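PDB 2I9D: chloramphenicol acetyltransferase from Bacteroides thetaiotaomicron, which probably transfers an acetyl group from acetyl-CoA to a hydroxyl of chloramphenicol. Local coordinates for residues L54-N65 against F105-Y115. Numbering follows the deposited sequence.
Sequences LHYLYAVLRAAN and FPYHNDFDTFY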
# COMPACT_ATOMS: atom_id res chain seq x y z
N LEU A 54 1.37 2.19 24.29
CA LEU A 54 2.14 1.08 24.83
C LEU A 54 1.35 -0.21 24.88
O LEU A 54 1.94 -1.30 24.80
CB LEU A 54 2.75 1.44 26.21
CG LEU A 54 3.84 2.53 26.13
CD1 LEU A 54 4.25 3.01 27.53
CD2 LEU A 54 5.04 2.06 25.30
N HIS A 55 0.03 -0.11 24.99
CA HIS A 55 -0.83 -1.30 24.92
C HIS A 55 -0.81 -1.96 23.54
O HIS A 55 -0.66 -3.17 23.44
CB HIS A 55 -2.27 -0.98 25.34
CG HIS A 55 -2.49 -1.01 26.81
ND1 HIS A 55 -3.24 -2.00 27.44
CD2 HIS A 55 -2.08 -0.17 27.80
CE1 HIS A 55 -3.27 -1.77 28.74
NE2 HIS A 55 -2.58 -0.67 28.98
N TYR A 56 -0.96 -1.19 22.46
CA TYR A 56 -0.88 -1.79 21.13
C TYR A 56 0.55 -2.07 20.67
O TYR A 56 0.77 -3.01 19.90
CB TYR A 56 -1.73 -1.06 20.07
CG TYR A 56 -1.34 0.34 19.66
CD1 TYR A 56 -0.19 0.59 18.87
CD2 TYR A 56 -2.15 1.42 19.99
CE1 TYR A 56 0.14 1.90 18.47
CE2 TYR A 56 -1.83 2.73 19.59
CZ TYR A 56 -0.70 2.95 18.83
OH TYR A 56 -0.41 4.24 18.45
N LEU A 57 1.51 -1.31 21.19
CA LEU A 57 2.91 -1.57 20.91
C LEU A 57 3.28 -2.95 21.46
O LEU A 57 3.94 -3.76 20.78
CB LEU A 57 3.81 -0.47 21.49
CG LEU A 57 5.25 -0.40 20.96
CD1 LEU A 57 5.23 0.10 19.51
CD2 LEU A 57 6.17 0.52 21.81
N TYR A 58 2.84 -3.22 22.68
CA TYR A 58 3.05 -4.53 23.28
C TYR A 58 2.38 -5.65 22.47
O TYR A 58 3.02 -6.69 22.19
CB TYR A 58 2.53 -4.56 24.73
CG TYR A 58 2.71 -5.92 25.35
CD1 TYR A 58 3.98 -6.39 25.66
CD2 TYR A 58 1.63 -6.76 25.56
CE1 TYR A 58 4.17 -7.64 26.21
CE2 TYR A 58 1.81 -8.03 26.12
CZ TYR A 58 3.10 -8.46 26.44
OH TYR A 58 3.33 -9.70 27.00
N ALA A 59 1.11 -5.44 22.12
CA ALA A 59 0.33 -6.42 21.34
C ALA A 59 1.07 -6.83 20.08
O ALA A 59 1.17 -8.02 19.76
CB ALA A 59 -1.05 -5.87 21.00
N VAL A 60 1.60 -5.83 19.36
CA VAL A 60 2.30 -6.07 18.11
C VAL A 60 3.62 -6.81 18.38
O VAL A 60 3.96 -7.77 17.67
CB VAL A 60 2.53 -4.73 17.34
CG1 VAL A 60 3.64 -4.87 16.26
CG2 VAL A 60 1.24 -4.23 16.72
N LEU A 61 4.37 -6.35 19.39
CA LEU A 61 5.69 -6.92 19.70
C LEU A 61 5.57 -8.38 20.16
O LEU A 61 6.38 -9.25 19.77
CB LEU A 61 6.43 -6.08 20.75
CG LEU A 61 7.90 -6.43 21.05
CD1 LEU A 61 8.76 -6.34 19.79
CD2 LEU A 61 8.45 -5.54 22.12
N ARG A 62 4.54 -8.64 20.98
CA ARG A 62 4.24 -9.97 21.47
C ARG A 62 3.87 -10.93 20.35
O ARG A 62 4.35 -12.06 20.33
CB ARG A 62 3.15 -9.94 22.54
CG ARG A 62 2.79 -11.33 23.12
CD ARG A 62 2.17 -11.24 24.51
NE ARG A 62 1.57 -12.51 24.93
CZ ARG A 62 0.93 -12.70 26.08
NH1 ARG A 62 0.80 -11.69 26.95
NH2 ARG A 62 0.41 -13.89 26.37
N ALA A 63 3.02 -10.50 19.42
CA ALA A 63 2.67 -11.33 18.25
C ALA A 63 3.88 -11.72 17.38
O ALA A 63 3.95 -12.84 16.86
CB ALA A 63 1.59 -10.65 17.41
N ALA A 64 4.83 -10.81 17.25
CA ALA A 64 6.03 -11.03 16.42
C ALA A 64 6.96 -12.04 17.10
O ALA A 64 7.62 -12.86 16.44
CB ALA A 64 6.76 -9.71 16.19
N ASN A 65 7.02 -11.96 18.42
CA ASN A 65 7.76 -12.93 19.20
C ASN A 65 7.10 -14.30 19.18
O ASN A 65 7.81 -15.31 19.03
CB ASN A 65 7.96 -12.41 20.61
CG ASN A 65 9.15 -11.48 20.71
OD1 ASN A 65 10.28 -11.94 20.75
ND2 ASN A 65 8.90 -10.18 20.72
N PHE A 105 12.79 -0.57 22.69
CA PHE A 105 12.01 -1.07 23.82
C PHE A 105 12.20 -2.58 23.88
O PHE A 105 11.93 -3.29 22.91
CB PHE A 105 10.50 -0.75 23.68
CG PHE A 105 10.21 0.72 23.56
CD1 PHE A 105 9.92 1.48 24.71
CD2 PHE A 105 10.25 1.36 22.31
CE1 PHE A 105 9.66 2.86 24.61
CE2 PHE A 105 10.00 2.74 22.21
CZ PHE A 105 9.69 3.49 23.35
N PRO A 106 12.71 -3.09 25.02
CA PRO A 106 12.89 -4.55 25.12
C PRO A 106 11.55 -5.26 25.30
O PRO A 106 10.66 -4.76 25.99
CB PRO A 106 13.77 -4.72 26.38
CG PRO A 106 13.42 -3.50 27.24
CD PRO A 106 13.19 -2.37 26.22
N TYR A 107 11.41 -6.41 24.67
CA TYR A 107 10.27 -7.27 24.95
C TYR A 107 10.33 -7.94 26.35
O TYR A 107 11.37 -8.44 26.78
CB TYR A 107 10.11 -8.31 23.85
CG TYR A 107 8.94 -9.25 24.06
CD1 TYR A 107 7.62 -8.77 24.10
CD2 TYR A 107 9.16 -10.61 24.20
CE1 TYR A 107 6.57 -9.64 24.28
CE2 TYR A 107 8.10 -11.49 24.38
CZ TYR A 107 6.82 -11.00 24.42
OH TYR A 107 5.80 -11.90 24.61
N HIS A 108 9.21 -7.93 27.06
CA HIS A 108 9.03 -8.74 28.26
C HIS A 108 7.71 -9.49 28.10
O HIS A 108 6.71 -8.88 27.67
CB HIS A 108 8.99 -7.87 29.53
CG HIS A 108 10.23 -7.07 29.76
ND1 HIS A 108 11.45 -7.65 30.06
CD2 HIS A 108 10.45 -5.73 29.73
CE1 HIS A 108 12.36 -6.71 30.20
NE2 HIS A 108 11.78 -5.53 30.01
N ASN A 109 7.68 -10.78 28.45
CA ASN A 109 6.45 -11.59 28.33
C ASN A 109 5.33 -11.17 29.30
O ASN A 109 4.15 -11.48 29.10
CB ASN A 109 6.76 -13.09 28.40
CG ASN A 109 5.55 -13.98 28.04
OD1 ASN A 109 4.47 -13.49 27.64
ND2 ASN A 109 5.74 -15.30 28.18
N ASP A 110 5.71 -10.42 30.34
CA ASP A 110 4.75 -9.88 31.29
C ASP A 110 4.45 -8.41 30.96
O ASP A 110 5.34 -7.56 31.01
CB ASP A 110 5.29 -10.05 32.72
CG ASP A 110 4.56 -9.18 33.74
OD1 ASP A 110 3.31 -9.23 33.80
OD2 ASP A 110 5.24 -8.42 34.47
N PHE A 111 3.20 -8.11 30.62
CA PHE A 111 2.83 -6.75 30.23
C PHE A 111 3.26 -5.64 31.20
O PHE A 111 3.78 -4.62 30.76
CB PHE A 111 1.33 -6.61 29.91
CG PHE A 111 0.93 -5.21 29.59
CD1 PHE A 111 1.24 -4.65 28.36
CD2 PHE A 111 0.27 -4.42 30.53
CE1 PHE A 111 0.88 -3.34 28.05
CE2 PHE A 111 -0.10 -3.10 30.24
CZ PHE A 111 0.20 -2.57 29.00
N ASP A 112 3.03 -5.83 32.50
CA ASP A 112 3.36 -4.82 33.50
C ASP A 112 4.84 -4.47 33.50
O ASP A 112 5.21 -3.31 33.64
CB ASP A 112 2.95 -5.27 34.91
CG ASP A 112 1.46 -5.54 35.03
OD1 ASP A 112 0.69 -5.05 34.18
OD2 ASP A 112 1.06 -6.23 35.99
N THR A 113 5.68 -5.49 33.34
CA THR A 113 7.13 -5.33 33.25
C THR A 113 7.49 -4.56 31.98
O THR A 113 8.26 -3.59 32.04
CB THR A 113 7.85 -6.70 33.25
OG1 THR A 113 7.54 -7.40 34.45
CG2 THR A 113 9.37 -6.54 33.17
N PHE A 114 6.93 -4.99 30.85
CA PHE A 114 7.13 -4.29 29.58
C PHE A 114 6.66 -2.84 29.70
O PHE A 114 7.40 -1.92 29.36
CB PHE A 114 6.43 -4.98 28.40
CG PHE A 114 6.44 -4.16 27.13
CD1 PHE A 114 7.50 -4.25 26.22
CD2 PHE A 114 5.41 -3.26 26.85
CE1 PHE A 114 7.53 -3.47 25.06
CE2 PHE A 114 5.42 -2.49 25.69
CZ PHE A 114 6.48 -2.59 24.80
N TYR A 115 5.44 -2.66 30.21
CA TYR A 115 4.84 -1.34 30.34
C TYR A 115 5.74 -0.37 31.11
O TYR A 115 5.98 0.77 30.65
CB TYR A 115 3.44 -1.39 30.98
CG TYR A 115 2.83 -0.01 30.94
CD1 TYR A 115 2.09 0.41 29.83
CD2 TYR A 115 3.07 0.92 31.98
CE1 TYR A 115 1.57 1.69 29.76
CE2 TYR A 115 2.54 2.22 31.91
CZ TYR A 115 1.80 2.59 30.80
OH TYR A 115 1.27 3.86 30.69
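With CG opposite the backbone N in both Tyr58 (chi1 179°) and Phe111 (chi1 177°), the two rings meet in an offset edge-to-face pair, Phe111 CD1 lying 3.5 Å from Tyr58 CD2. Phe111 is long and flat enough to serve two neighbours: its CZ also stands over the centre of the His55 ring, 3.4 Å from His55 NE2, in a second edge-to-face pair. Phe114, wholly apolar, fits as a knob into the hole formed by Leu54, Leu57, Tyr58 and Leu61, with Tyr58 CD1 over its face. Tyr107, its ring near parallel to that of Tyr58 but slid apart, completes an aromatic cluster with His55, Tyr58, Phe111 and Phe114. The cluster joins helix 52-66 to the loop leaving edge strand 100-105 of the mixed sheet and to the start of helix 111-124; the axes of 54-65 and 111-115 make an angle of 117°. Tyrosine suits position 58 because its hydroxyl, beyond the apolar rings, accepts a bent bond from Arg62 NH1, tilted from the guanidinium plane, while Glu66 pairs with Arg62 NE. Cutting Tyr58 back to alanine is likely to open a gap beside Phe111 and Phe114 and leave Arg62 NH1 without this acceptor. Asn65 lays its flat amide over the Tyr107 face, ND2 donating to Leu61 O and OD1 accepting from Ile86 N.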